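PDB 3DF6: ORF99 from Acidianus Filamentous Virus 1, which is of unknown function but resembles the anti-CRISPR protein AcrID1 and may help the virus counter the CRISPR immunity of its archaeal host. Local coordinates for residues E24-L29 with S89-N94; N30-E35 with E82-V87; D59-D64 with L73-V78. The protein carries 2 engineered substitutions. All coordinates share one frame; numbering follows the deposited sequence. Where two conformers were deposited one is given.

Overall arrangement
All three contacts belong to one antiparallel sheet, and their chemistry changes with their place in it. Contacts 1 and 2 join the same two strands, 25-34 and 84-96; the centres of the two contacts lie about 17 Å apart. Contact 3 pairs 56-64 with 69-80; strand 69-80 lies next to 84-96 and so binds the three contacts together, with Leu73 packing on Ile90. Contact 3 is the most buried, and tyrosines and a carboxylate share its covered face. Contact 1 is partly buried, with an apolar face under helix 3-18 and an edge that continues into the second subunit. Contact 2, farthest from the chain centre, carries threonines and charges on its more exposed face.

Contact 1 of 3, residues E24-L29 with S89-N94; sequences EFEMKL and SIKGVN. Engineered in segment 24-29: Met27 (natural residue Leu).
Phe25 lays one face of its ring over the backbone of Gly92, with Gly92 N 3.7 Å above the ring plane and offset toward the rim. Gly92 has no CB, which allows the ring to lie so low. A chi1 of 76° sets Phe25 CG between the backbone N and the carbonyl carbon, and CD2 and CE2 rest near Gly92 CA and N. At the ring's edge, Phe25 CZ meets Ile90 CG2 at 3.6 Å. The other branch of Ile90 runs beside the engineered selenomethionine Met27, whose CE lies 3.9 Å from Ile90 CD1; Leu29 CD1 reaches the same methyl at 3.7 Å. Beneath these side chains the strands pair antiparallel within the five-stranded sheet, and Phe25 faces Gly92 at a hydrogen-bonded position, a cross-strand aromatic-glycine pair. They exchange two bonds, the shorter from Gly92 N to Phe25 O at 2.7 Å; Met27 and Ile90 exchange two more. Where the chain turns a corner at Glu24, its side chain continues the bonding: OE2 takes the N-H of Asn94 on its anti lone pair at 2.8 Å, almost straight at 175°. Asn94 OD1 accepts from Lys71. On the other face Glu26 OE1 makes a long salt bridge to Lys91 NZ at 4.0 Å, while OE2 lies close to Glu26 of the second subunit, a like charge that may weaken the pairing. Outside this shell, helix 3-18 covers the apolar face through Leu10 and Val13, and Phe17 meets Phe25 edge to face. The other edge of strand 25-34 pairs antiparallel with a strand of the second subunit, so the sheet runs on across the interface.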
ATOM      1  N   GLU C  24      -2.073  -5.419   6.492  1.00 12.78           N
ATOM      2  CA  GLU C  24      -0.735  -4.814   6.654  1.00 13.55           C
ATOM      3  C   GLU C  24      -0.318  -4.225   5.312  1.00 13.50           C
ATOM      4  O   GLU C  24      -0.849  -4.623   4.269  1.00 13.28           O
ATOM      5  CB  GLU C  24       0.305  -5.880   7.064  1.00 13.71           C
ATOM      6  CG  GLU C  24       0.019  -6.507   8.434  1.00 14.59           C
ATOM      7  CD  GLU C  24       1.198  -7.289   8.946  1.00 16.93           C
ATOM      8  OE1 GLU C  24       1.783  -8.046   8.140  1.00 18.87           O
ATOM      9  OE2 GLU C  24       1.551  -7.136  10.149  1.00 13.73           O
ATOM     10  N   PHE C  25       0.642  -3.314   5.311  1.00 12.96           N
ATOM     11  CA  PHE C  25       1.067  -2.717   4.033  1.00 13.77           C
ATOM     12  C   PHE C  25       2.385  -2.003   4.238  1.00 14.56           C
ATOM     13  O   PHE C  25       2.804  -1.761   5.378  1.00 14.76           O
ATOM     14  CB  PHE C  25       0.008  -1.723   3.485  1.00 13.05           C
ATOM     15  CG  PHE C  25      -0.001  -0.385   4.208  1.00 14.46           C
ATOM     16  CD1 PHE C  25       0.743   0.690   3.718  1.00 15.34           C
ATOM     17  CD2 PHE C  25      -0.699  -0.227   5.403  1.00 12.44           C
ATOM     18  CE1 PHE C  25       0.763   1.923   4.413  1.00 13.56           C
ATOM     19  CE2 PHE C  25      -0.675   1.007   6.106  1.00 12.64           C
ATOM     20  CZ  PHE C  25       0.049   2.065   5.601  1.00 13.82           C
ATOM     21  N   GLU C  26       3.039  -1.688   3.129  1.00 15.64           N
ATOM     22  CA  GLU C  26       4.158  -0.760   3.115  1.00 16.21           C
ATOM     23  C   GLU C  26       4.149  -0.061   1.769  1.00 16.60           C
ATOM     24  O   GLU C  26       3.742  -0.640   0.758  1.00 15.53           O
ATOM     25  CB  GLU C  26       5.496  -1.483   3.333  0.80 16.15           C
ATOM     26  CG  GLU C  26       5.851  -2.469   2.263  0.80 19.73           C
ATOM     27  CD  GLU C  26       7.133  -3.249   2.592  0.80 21.64           C
ATOM     28  OE1 GLU C  26       7.928  -2.803   3.466  0.80 25.32           O
ATOM     29  OE2 GLU C  26       7.351  -4.286   1.934  0.80 23.64           O
HETATM   30  N   MSE C  27       4.587   1.183   1.751  1.00 16.54           N
HETATM   31  CA  MSE C  27       4.651   1.948   0.510  1.00 19.00           C
HETATM   32  C   MSE C  27       5.896   2.816   0.581  1.00 17.62           C
HETATM   33  O   MSE C  27       6.167   3.427   1.620  1.00 17.40           O
HETATM   34  CB  MSE C  27       3.451   2.872   0.358  1.00 18.15           C
HETATM   35  CG  MSE C  27       2.121   2.223   0.128  0.80 22.30           C
HETATM   36 SE   MSE C  27       0.846   3.682  -0.097  0.80 26.46          SE
HETATM   37  CE  MSE C  27       0.867   4.488   1.665  0.80 24.68           C
ATOM     38  N   LYS C  28       6.636   2.841  -0.516  1.00 16.61           N
ATOM     39  CA  LYS C  28       7.761   3.734  -0.676  1.00 15.95           C
ATOM     40  C   LYS C  28       7.265   4.907  -1.505  1.00 15.19           C
ATOM     41  O   LYS C  28       6.551   4.710  -2.502  1.00 13.11           O
ATOM     42  CB  LYS C  28       8.908   3.015  -1.371  1.00 17.07           C
ATOM     43  CG  LYS C  28      10.192   3.826  -1.481  1.00 20.49           C
ATOM     44  CD  LYS C  28      11.301   2.963  -2.065  1.00 28.66           C
ATOM     45  CE  LYS C  28      12.673   3.654  -1.976  1.00 30.33           C
ATOM     46  NZ  LYS C  28      12.681   4.870  -2.820  1.00 34.15           N
ATOM     47  N   LEU C  29       7.649   6.116  -1.076  1.00 14.71           N
ATOM     48  CA  LEU C  29       7.065   7.355  -1.556  1.00 15.03           C
ATOM     49  C   LEU C  29       7.971   8.564  -1.360  1.00 15.01           C
ATOM     50  O   LEU C  29       8.806   8.591  -0.455  1.00 14.84           O
ATOM     51  CB  LEU C  29       5.933   7.802  -0.599  1.00 15.31           C
ATOM     52  CG  LEU C  29       4.789   6.818  -0.333  1.00 16.98           C
ATOM     53  CD1 LEU C  29       4.082   7.141   0.967  1.00 15.22           C
ATOM     54  CD2 LEU C  29       3.824   6.820  -1.558  1.00 14.65           C
ATOM     55  N   SER C  89       8.351   6.872   3.278  1.00 12.59           N
ATOM     56  CA  SER C  89       7.779   5.530   3.466  0.50 13.68           C
ATOM     57  C   SER C  89       6.681   5.563   4.522  1.00 13.91           C
ATOM     58  O   SER C  89       6.717   6.412   5.438  1.00 13.53           O
ATOM     59  CB  SER C  89       8.867   4.532   3.881  0.50 13.78           C
ATOM     60  OG  SER C  89       8.353   3.205   3.901  0.50 17.71           O
ATOM     61  N   ILE C  90       5.712   4.654   4.379  1.00 14.33           N
ATOM     62  CA  ILE C  90       4.672   4.387   5.341  1.00 15.32           C
ATOM     63  C   ILE C  90       4.541   2.844   5.407  1.00 15.47           C
ATOM     64  O   ILE C  90       4.531   2.175   4.363  1.00 14.45           O
ATOM     65  CB  ILE C  90       3.293   5.016   4.937  1.00 15.60           C
ATOM     66  CG1 ILE C  90       3.422   6.521   4.669  1.00 15.98           C
ATOM     67  CG2 ILE C  90       2.278   4.815   6.092  1.00 16.76           C
ATOM     68  CD1 ILE C  90       2.107   7.248   4.137  1.00 16.51           C
ATOM     69  N   LYS C  91       4.469   2.296   6.621  1.00 15.02           N
ATOM     70  CA  LYS C  91       4.334   0.861   6.828  1.00 16.40           C
ATOM     71  C   LYS C  91       3.350   0.589   7.953  1.00 15.98           C
ATOM     72  O   LYS C  91       3.414   1.232   9.016  1.00 16.01           O
ATOM     73  CB  LYS C  91       5.683   0.228   7.149  1.00 16.06           C
ATOM     74  CG  LYS C  91       5.662  -1.302   7.370  1.00 19.45           C
ATOM     75  CD  LYS C  91       7.101  -1.799   7.617  1.00 20.38           C
ATOM     76  CE  LYS C  91       7.184  -3.294   7.938  1.00 23.20           C
ATOM     77  NZ  LYS C  91       6.443  -4.121   6.930  1.00 26.60           N
ATOM     78  N   GLY C  92       2.443  -0.359   7.707  1.00 14.58           N
ATOM     79  CA  GLY C  92       1.408  -0.719   8.675  1.00 13.88           C
ATOM     80  C   GLY C  92       1.577  -2.180   9.037  1.00 14.26           C
ATOM     81  O   GLY C  92       1.636  -3.035   8.155  1.00 13.07           O
ATOM     82  N   VAL C  93       1.654  -2.452  10.334  1.00 13.95           N
ATOM     83  CA  VAL C  93       1.946  -3.779  10.866  1.00 15.55           C
ATOM     84  C   VAL C  93       0.891  -4.127  11.928  1.00 14.90           C
ATOM     85  O   VAL C  93       0.418  -3.248  12.645  1.00 14.09           O
ATOM     86  CB  VAL C  93       3.405  -3.733  11.462  1.00 16.83           C
ATOM     87  CG1 VAL C  93       3.645  -4.730  12.538  1.00 20.70           C
ATOM     88  CG2 VAL C  93       4.440  -3.897  10.344  1.00 17.98           C
ATOM     89  N   ASN C  94       0.539  -5.398  12.050  1.00 14.66           N
ATOM     90  CA  ASN C  94      -0.324  -5.852  13.138  1.00 15.46           C
ATOM     91  C   ASN C  94       0.541  -6.394  14.235  1.00 16.61           C
ATOM     92  O   ASN C  94       1.607  -6.898  13.946  1.00 16.00           O
ATOM     93  CB  ASN C  94      -1.184  -7.005  12.666  1.00 15.91           C
ATOM     94  CG  ASN C  94      -2.244  -6.560  11.737  1.00 16.22           C
ATOM     95  OD1 ASN C  94      -2.803  -5.484  11.906  1.00 12.29           O
ATOM     96  ND2 ASN C  94      -2.532  -7.374  10.747  1.00 15.63           N
TER

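Contact 2 of 3, residues N30-E35 with E82-V87; sequences NTTLDE and EFKYTV
Lys84 packs against Thr32 from its first carbon: Lys84 CB lies 3.7 Å from Thr32 CG2, the two side chains crossing at about a right angle. From CB the chain bends at chi2 (-80°), which sends CD across to the backbone of Asp34, 4.1 Å from its CA. Chi3 and chi4 then stay extended, and Lys84 NZ ends 4.1 Å from Asp34 OD1, too far for a salt bridge, though the charges are opposite. Along the same face, Thr32 OG1 and Thr86 OG1 share a hydrogen bond of 2.8 Å that either could donate, and Thr86 OG1 is also bonded to Gln80. Asn30 OD1 closes on Thr86 CG2 at 3.3 Å. The reverse face is less polar. Leu33 CD1 touches Val87 CG2 at 4.0 Å, while Tyr85 turns its ring edge to Leu33 O in plane and stacks on Phe38 of helix 35-42. Between the faces run the backbone bonds of an antiparallel sheet, among them Leu33 N to Tyr85 O at 2.7 Å. Asp34 is the N-cap of helix 35-42, and Asp34 OD1 makes a weak capping bond to Leu36 N. With this one carboxylate both facing a lysine and placed at a helix start, the ammonium and the helix dipole would each be expected to favour its negative form.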
ATOM      1  N   ASN C  30       7.662   9.619  -2.157  1.00 14.44           N
ATOM      2  CA  ASN C  30       8.484  10.832  -2.097  1.00 14.29           C
ATOM      3  C   ASN C  30       7.527  11.954  -2.389  1.00 13.91           C
ATOM      4  O   ASN C  30       7.476  12.474  -3.493  1.00 13.98           O
ATOM      5  CB  ASN C  30       9.679  10.867  -3.042  1.00 14.39           C
ATOM      6  CG  ASN C  30      10.595  12.051  -2.795  1.00 16.20           C
ATOM      7  OD1 ASN C  30      10.366  12.881  -1.911  1.00 16.80           O
ATOM      8  ND2 ASN C  30      11.637  12.142  -3.602  1.00 17.78           N
ATOM      9  N   THR C  31       6.735  12.314  -1.392  1.00 13.74           N
ATOM     10  CA  THR C  31       5.723  13.348  -1.575  1.00 13.86           C
ATOM     11  C   THR C  31       5.703  14.230  -0.327  1.00 13.76           C
ATOM     12  O   THR C  31       6.004  13.764   0.783  1.00 12.36           O
ATOM     13  CB  THR C  31       4.326  12.694  -1.918  1.00 14.47           C
ATOM     14  OG1 THR C  31       3.368  13.706  -2.263  1.00 14.07           O
ATOM     15  CG2 THR C  31       3.802  11.822  -0.762  1.00 14.71           C
ATOM     16  N   THR C  32       5.383  15.508  -0.508  1.00 13.46           N
ATOM     17  CA  THR C  32       5.465  16.457   0.587  1.00 13.92           C
ATOM     18  C   THR C  32       4.081  16.888   1.061  1.00 13.98           C
ATOM     19  O   THR C  32       3.309  17.497   0.309  1.00 13.78           O
ATOM     20  CB  THR C  32       6.336  17.689   0.213  1.00 14.15           C
ATOM     21  OG1 THR C  32       7.661  17.244  -0.082  1.00 13.82           O
ATOM     22  CG2 THR C  32       6.401  18.687   1.382  1.00 14.03           C
ATOM     23  N   LEU C  33       3.801  16.570   2.320  1.00 14.33           N
ATOM     24  CA  LEU C  33       2.529  16.844   2.960  1.00 14.66           C
ATOM     25  C   LEU C  33       2.555  18.107   3.799  1.00 15.51           C
ATOM     26  O   LEU C  33       3.494  18.324   4.572  1.00 15.71           O
ATOM     27  CB  LEU C  33       2.151  15.703   3.904  1.00 14.83           C
ATOM     28  CG  LEU C  33       1.448  14.453   3.360  1.00 14.80           C
ATOM     29  CD1 LEU C  33       2.307  13.739   2.319  1.00 14.81           C
ATOM     30  CD2 LEU C  33       1.130  13.527   4.520  1.00 13.38           C
ATOM     31  N   ASP C  34       1.489  18.902   3.645  1.00 15.68           N
ATOM     32  CA  ASP C  34       1.150  19.997   4.555  1.00 16.83           C
ATOM     33  C   ASP C  34       0.922  19.417   5.969  1.00 17.03           C
ATOM     34  O   ASP C  34       0.561  18.249   6.106  1.00 16.39           O
ATOM     35  CB  ASP C  34      -0.130  20.657   4.015  1.00 17.20           C
ATOM     36  CG  ASP C  34      -0.699  21.734   4.918  0.70 19.37           C
ATOM     37  OD1 ASP C  34      -0.049  22.163   5.899  0.70 23.61           O
ATOM     38  OD2 ASP C  34      -1.827  22.180   4.623  0.70 22.03           O
ATOM     39  N   GLU C  35       1.136  20.225   7.007  1.00 16.24           N
ATOM     40  CA  GLU C  35       0.924  19.771   8.378  1.00 16.74           C
ATOM     41  C   GLU C  35      -0.465  19.171   8.578  1.00 16.01           C
ATOM     42  O   GLU C  35      -0.608  18.135   9.229  1.00 14.24           O
ATOM     43  CB  GLU C  35       1.124  20.909   9.382  1.00 17.50           C
ATOM     44  CG  GLU C  35       1.089  20.420  10.844  1.00 20.48           C
ATOM     45  CD  GLU C  35       1.284  21.530  11.837  1.00 27.37           C
ATOM     46  OE1 GLU C  35       1.478  22.688  11.421  1.00 28.59           O
ATOM     47  OE2 GLU C  35       1.218  21.256  13.050  1.00 33.17           O
ATOM     48  N   GLU C  82       8.281  25.865   6.728  1.00 24.63           N
ATOM     49  CA  GLU C  82       6.837  26.141   6.683  1.00 24.28           C
ATOM     50  C   GLU C  82       6.035  24.894   7.039  1.00 23.44           C
ATOM     51  O   GLU C  82       4.948  24.668   6.491  1.00 23.24           O
ATOM     52  CB  GLU C  82       6.378  26.699   5.325  1.00 24.64           C
ATOM     53  CG  GLU C  82       6.387  28.219   5.222  1.00 26.46           C
ATOM     54  CD  GLU C  82       7.701  28.765   4.715  1.00 28.87           C
ATOM     55  OE1 GLU C  82       8.381  28.068   3.932  1.00 30.75           O
ATOM     56  OE2 GLU C  82       8.052  29.903   5.089  1.00 29.68           O
ATOM     57  N   PHE C  83       6.591  24.097   7.954  1.00 22.50           N
ATOM     58  CA  PHE C  83       5.887  22.974   8.581  1.00 21.89           C
ATOM     59  C   PHE C  83       5.317  22.013   7.532  1.00 21.07           C
ATOM     60  O   PHE C  83       4.101  21.790   7.484  1.00 21.07           O
ATOM     61  CB  PHE C  83       4.791  23.500   9.530  1.00 22.18           C
ATOM     62  CG  PHE C  83       5.287  24.523  10.513  1.00 23.19           C
ATOM     63  CD1 PHE C  83       5.720  24.135  11.777  1.00 24.09           C
ATOM     64  CD2 PHE C  83       5.338  25.880  10.168  1.00 25.01           C
ATOM     65  CE1 PHE C  83       6.189  25.080  12.689  1.00 24.97           C
ATOM     66  CE2 PHE C  83       5.805  26.838  11.072  1.00 25.43           C
ATOM     67  CZ  PHE C  83       6.239  26.432  12.333  1.00 24.33           C
ATOM     68  N   LYS C  84       6.207  21.496   6.677  1.00 19.99           N
ATOM     69  CA  LYS C  84       5.890  20.489   5.649  1.00 18.92           C
ATOM     70  C   LYS C  84       6.681  19.227   5.951  1.00 18.23           C
ATOM     71  O   LYS C  84       7.737  19.293   6.573  1.00 17.81           O
ATOM     72  CB  LYS C  84       6.273  20.975   4.244  1.00 19.15           C
ATOM     73  CG  LYS C  84       5.739  22.350   3.837  1.00 20.08           C
ATOM     74  CD  LYS C  84       4.280  22.339   3.377  1.00 20.40           C
ATOM     75  CE  LYS C  84       3.838  23.786   3.073  1.00 21.96           C
ATOM     76  NZ  LYS C  84       2.347  23.964   3.090  1.00 23.47           N
ATOM     77  N   TYR C  85       6.174  18.077   5.497  1.00 17.14           N
ATOM     78  CA  TYR C  85       6.753  16.785   5.831  1.00 16.59           C
ATOM     79  C   TYR C  85       6.870  16.017   4.534  1.00 15.54           C
ATOM     80  O   TYR C  85       5.855  15.707   3.902  1.00 14.23           O
ATOM     81  CB  TYR C  85       5.852  16.045   6.855  1.00 17.86           C
ATOM     82  CG  TYR C  85       5.621  16.866   8.135  1.00 19.85           C
ATOM     83  CD1 TYR C  85       6.318  16.580   9.314  1.00 21.64           C
ATOM     84  CD2 TYR C  85       4.737  17.954   8.143  1.00 21.27           C
ATOM     85  CE1 TYR C  85       6.125  17.349  10.478  1.00 23.30           C
ATOM     86  CE2 TYR C  85       4.545  18.738   9.292  1.00 22.65           C
ATOM     87  CZ  TYR C  85       5.240  18.432  10.453  1.00 24.43           C
ATOM     88  OH  TYR C  85       5.047  19.216  11.589  1.00 26.55           O
ATOM     89  N   THR C  86       8.105  15.782   4.093  1.00 14.74           N
ATOM     90  CA  THR C  86       8.333  14.923   2.937  1.00 14.60           C
ATOM     91  C   THR C  86       8.328  13.448   3.386  1.00 14.47           C
ATOM     92  O   THR C  86       9.278  12.968   4.008  1.00 14.82           O
ATOM     93  CB  THR C  86       9.646  15.250   2.205  1.00 14.48           C
ATOM     94  OG1 THR C  86       9.621  16.609   1.765  1.00 14.01           O
ATOM     95  CG2 THR C  86       9.834  14.349   0.993  1.00 14.81           C
ATOM     96  N   VAL C  87       7.259  12.742   3.043  1.00 13.75           N
ATOM     97  CA  VAL C  87       7.106  11.344   3.422  1.00 12.28           C
ATOM     98  C   VAL C  87       7.845  10.448   2.423  1.00 12.82           C
ATOM     99  O   VAL C  87       7.642  10.548   1.199  1.00 12.10           O
ATOM    100  CB  VAL C  87       5.613  10.962   3.556  1.00 12.60           C
ATOM    101  CG1 VAL C  87       5.444   9.460   3.872  1.00 10.76           C
ATOM    102  CG2 VAL C  87       4.925  11.812   4.643  1.00 13.30           C
TER
HETATM  103  O   HOH W   1       1.989  23.243   6.713  1.00 33.45           O

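Contact 3 of 3, residues D59-D64 with L73-V78; sequences DEYSYD and LFVEYV
Tyr77 OH donates to Asp59 OD2 at 2.6 Å across the strands, on the packed side of the contact. The hydroxyl comes from above the carboxylate plane, 38° out of it, and carboxylate and ring stand nearly perpendicular, with Asp59 CG at the ring's edge. A chi1 of 62° sets Tyr77 CG between the backbone N and the carbonyl carbon. Tyr61 OH adds a weak bond to the same OD2, and Ser50 OG holds OD1, so both oxygens of this buried acid have partners. Next along this face, Tyr61 CE2 meets Val75 CG2 edge-on at 3.9 Å, and Tyr63 CE2 lies 3.8 Å from Leu73 CB, its hydroxyl bonded to Ile42 O. The two strands are the arms of a beta hairpin, 56-64 and 69-80, with paired backbone bonds at Asp59-Val75 and Tyr61-Leu73; helix 35-42 covers the packed face through Phe38 and Ile42. The opposite face is more open to solvent. There Glu60 and Phe74 lie alongside each other with their tips in the same direction: Glu60 CG lies 3.4 Å from Phe74 CE1, the carboxylate stays beside CE1 and CZ of the ring, planes 36° apart, and OE2 forms a long, weak ion pair with Lys72.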
ATOM      1  N   ASP C  59       8.824   7.731  12.722  1.00 14.09           N
ATOM      2  CA  ASP C  59       7.908   7.665  13.846  1.00 15.53           C
ATOM      3  C   ASP C  59       7.116   6.368  13.820  1.00 15.28           C
ATOM      4  O   ASP C  59       6.732   5.880  12.761  1.00 16.07           O
ATOM      5  CB  ASP C  59       6.931   8.832  13.845  1.00 15.15           C
ATOM      6  CG  ASP C  59       7.598  10.172  14.105  1.00 17.30           C
ATOM      7  OD1 ASP C  59       8.845  10.256  14.256  1.00 18.56           O
ATOM      8  OD2 ASP C  59       6.850  11.160  14.130  1.00 18.21           O
ATOM      9  N   GLU C  60       6.865   5.839  15.004  1.00 15.04           N
ATOM     10  CA  GLU C  60       6.078   4.639  15.170  1.00 15.75           C
ATOM     11  C   GLU C  60       4.848   5.014  15.987  1.00 14.91           C
ATOM     12  O   GLU C  60       4.978   5.461  17.117  1.00 14.82           O
ATOM     13  CB  GLU C  60       6.908   3.603  15.908  1.00 15.85           C
ATOM     14  CG  GLU C  60       6.179   2.309  16.191  1.00 19.63           C
ATOM     15  CD  GLU C  60       7.034   1.390  17.061  1.00 26.52           C
ATOM     16  OE1 GLU C  60       8.278   1.561  17.078  1.00 26.77           O
ATOM     17  OE2 GLU C  60       6.469   0.515  17.734  1.00 27.50           O
ATOM     18  N   TYR C  61       3.675   4.854  15.396  1.00 14.18           N
ATOM     19  CA  TYR C  61       2.411   5.192  16.047  1.00 13.86           C
ATOM     20  C   TYR C  61       1.625   3.921  16.297  1.00 13.97           C
ATOM     21  O   TYR C  61       1.439   3.127  15.390  1.00 13.41           O
ATOM     22  CB  TYR C  61       1.596   6.114  15.161  1.00 14.36           C
ATOM     23  CG  TYR C  61       2.342   7.373  14.763  1.00 14.93           C
ATOM     24  CD1 TYR C  61       2.548   8.407  15.685  1.00 15.21           C
ATOM     25  CD2 TYR C  61       2.838   7.525  13.480  1.00 14.74           C
ATOM     26  CE1 TYR C  61       3.248   9.588  15.314  1.00 17.49           C
ATOM     27  CE2 TYR C  61       3.520   8.690  13.094  1.00 16.19           C
ATOM     28  CZ  TYR C  61       3.720   9.705  14.010  1.00 16.89           C
ATOM     29  OH  TYR C  61       4.387  10.843  13.614  1.00 19.61           O
ATOM     30  N   SER C  62       1.154   3.747  17.528  1.00 14.07           N
ATOM     31  CA  SER C  62       0.419   2.546  17.923  1.00 13.71           C
ATOM     32  C   SER C  62      -1.059   2.900  18.177  1.00 13.41           C
ATOM     33  O   SER C  62      -1.362   3.959  18.753  1.00 12.02           O
ATOM     34  CB  SER C  62       1.083   1.932  19.172  1.00 14.03           C
ATOM     35  OG  SER C  62       2.437   1.577  18.864  1.00 17.03           O
ATOM     36  N   TYR C  63      -1.968   2.018  17.737  1.00 12.03           N
ATOM     37  CA  TYR C  63      -3.409   2.236  17.860  1.00 13.06           C
ATOM     38  C   TYR C  63      -4.013   0.966  18.457  1.00 14.35           C
ATOM     39  O   TYR C  63      -3.810  -0.128  17.901  1.00 12.42           O
ATOM     40  CB  TYR C  63      -4.060   2.525  16.477  1.00 12.96           C
ATOM     41  CG  TYR C  63      -3.375   3.630  15.666  1.00 13.38           C
ATOM     42  CD1 TYR C  63      -3.932   4.915  15.598  1.00 15.82           C
ATOM     43  CD2 TYR C  63      -2.173   3.396  14.994  1.00 15.58           C
ATOM     44  CE1 TYR C  63      -3.313   5.933  14.869  1.00 15.09           C
ATOM     45  CE2 TYR C  63      -1.547   4.408  14.261  1.00 15.76           C
ATOM     46  CZ  TYR C  63      -2.131   5.673  14.212  1.00 15.10           C
ATOM     47  OH  TYR C  63      -1.524   6.676  13.488  1.00 16.03           O
ATOM     48  N   ASP C  64      -4.731   1.099  19.575  1.00 15.74           N
ATOM     49  CA  ASP C  64      -5.407  -0.052  20.192  1.00 18.84           C
ATOM     50  C   ASP C  64      -6.505  -0.502  19.224  1.00 20.31           C
ATOM     51  O   ASP C  64      -7.358   0.283  18.861  1.00 20.23           O
ATOM     52  CB  ASP C  64      -6.057   0.334  21.525  1.00 19.19           C
ATOM     53  CG  ASP C  64      -5.078   0.925  22.522  0.80 22.54           C
ATOM     54  OD1 ASP C  64      -3.872   0.565  22.488  0.80 22.23           O
ATOM     55  OD2 ASP C  64      -5.540   1.754  23.358  0.80 26.67           O
ATOM     56  N   LEU C  73       1.792   1.907  12.940  1.00 15.81           N
ATOM     57  CA  LEU C  73       2.073   2.680  11.734  1.00 15.84           C
ATOM     58  C   LEU C  73       3.452   3.323  11.820  1.00 15.81           C
ATOM     59  O   LEU C  73       3.751   4.057  12.760  1.00 15.83           O
ATOM     60  CB  LEU C  73       1.005   3.773  11.567  1.00 15.27           C
ATOM     61  CG  LEU C  73       1.059   4.536  10.240  1.00 16.91           C
ATOM     62  CD1 LEU C  73       0.483   3.621   9.096  1.00 16.96           C
ATOM     63  CD2 LEU C  73       0.345   5.869  10.336  1.00 15.79           C
ATOM     64  N   PHE C  74       4.307   3.038  10.844  1.00 15.90           N
ATOM     65  CA  PHE C  74       5.624   3.651  10.782  1.00 15.57           C
ATOM     66  C   PHE C  74       5.635   4.653   9.633  1.00 15.58           C
ATOM     67  O   PHE C  74       5.314   4.290   8.501  1.00 14.83           O
ATOM     68  CB  PHE C  74       6.689   2.583  10.527  1.00 15.63           C
ATOM     69  CG  PHE C  74       6.789   1.564  11.606  1.00 16.56           C
ATOM     70  CD1 PHE C  74       7.737   1.708  12.610  1.00 15.89           C
ATOM     71  CD2 PHE C  74       5.940   0.445  11.621  1.00 18.17           C
ATOM     72  CE1 PHE C  74       7.855   0.761  13.628  1.00 18.69           C
ATOM     73  CE2 PHE C  74       6.035  -0.511  12.644  1.00 19.97           C
ATOM     74  CZ  PHE C  74       6.998  -0.345  13.657  1.00 18.89           C
ATOM     75  N   VAL C  75       6.011   5.899   9.921  1.00 15.31           N
ATOM     76  CA  VAL C  75       6.080   6.949   8.902  1.00 15.04           C
ATOM     77  C   VAL C  75       7.495   7.497   8.884  1.00 15.12           C
ATOM     78  O   VAL C  75       7.988   8.003   9.887  1.00 14.55           O
ATOM     79  CB  VAL C  75       5.067   8.119   9.154  1.00 15.52           C
ATOM     80  CG1 VAL C  75       5.126   9.136   8.019  1.00 14.75           C
ATOM     81  CG2 VAL C  75       3.641   7.591   9.302  1.00 15.62           C
ATOM     82  N   GLU C  76       8.158   7.354   7.748  1.00 14.52           N
ATOM     83  CA  GLU C  76       9.493   7.870   7.567  1.00 14.12           C
ATOM     84  C   GLU C  76       9.406   9.203   6.819  1.00 13.73           C
ATOM     85  O   GLU C  76       8.813   9.269   5.739  1.00 12.13           O
ATOM     86  CB  GLU C  76      10.315   6.868   6.754  1.00 14.59           C
ATOM     87  CG  GLU C  76      11.802   7.184   6.671  1.00 14.32           C
ATOM     88  CD  GLU C  76      12.518   6.354   5.591  1.00 16.69           C
ATOM     89  OE1 GLU C  76      11.841   5.596   4.883  1.00 18.31           O
ATOM     90  OE2 GLU C  76      13.753   6.463   5.456  1.00 17.54           O
ATOM     91  N   TYR C  77       9.992  10.261   7.380  1.00 13.30           N
ATOM     92  CA  TYR C  77       9.847  11.591   6.788  1.00 13.72           C
ATOM     93  C   TYR C  77      11.014  12.533   7.042  1.00 15.15           C
ATOM     94  O   TYR C  77      11.820  12.325   7.971  1.00 14.77           O
ATOM     95  CB  TYR C  77       8.541  12.272   7.252  1.00 13.59           C
ATOM     96  CG  TYR C  77       8.437  12.525   8.751  1.00 12.72           C
ATOM     97  CD1 TYR C  77       8.818  13.750   9.310  1.00 12.34           C
ATOM     98  CD2 TYR C  77       7.963  11.526   9.605  1.00 13.78           C
ATOM     99  CE1 TYR C  77       8.715  13.970  10.696  1.00 13.57           C
ATOM    100  CE2 TYR C  77       7.853  11.731  10.959  1.00 13.87           C
ATOM    101  CZ  TYR C  77       8.221  12.949  11.503  1.00 14.68           C
ATOM    102  OH  TYR C  77       8.098  13.117  12.855  1.00 13.35           O
ATOM    103  N   VAL C  78      11.068  13.585   6.219  1.00 16.04           N
ATOM    104  CA  VAL C  78      11.977  14.709   6.427  1.00 17.64           C
ATOM    105  C   VAL C  78      11.147  15.964   6.742  1.00 18.95           C
ATOM    106  O   VAL C  78      10.183  16.276   6.039  1.00 18.64           O
ATOM    107  CB  VAL C  78      12.897  14.925   5.212  1.00 17.35           C
ATOM    108  CG1 VAL C  78      13.842  16.123   5.434  1.00 18.11           C
ATOM    109  CG2 VAL C  78      13.702  13.646   4.906  1.00 17.15           C
TER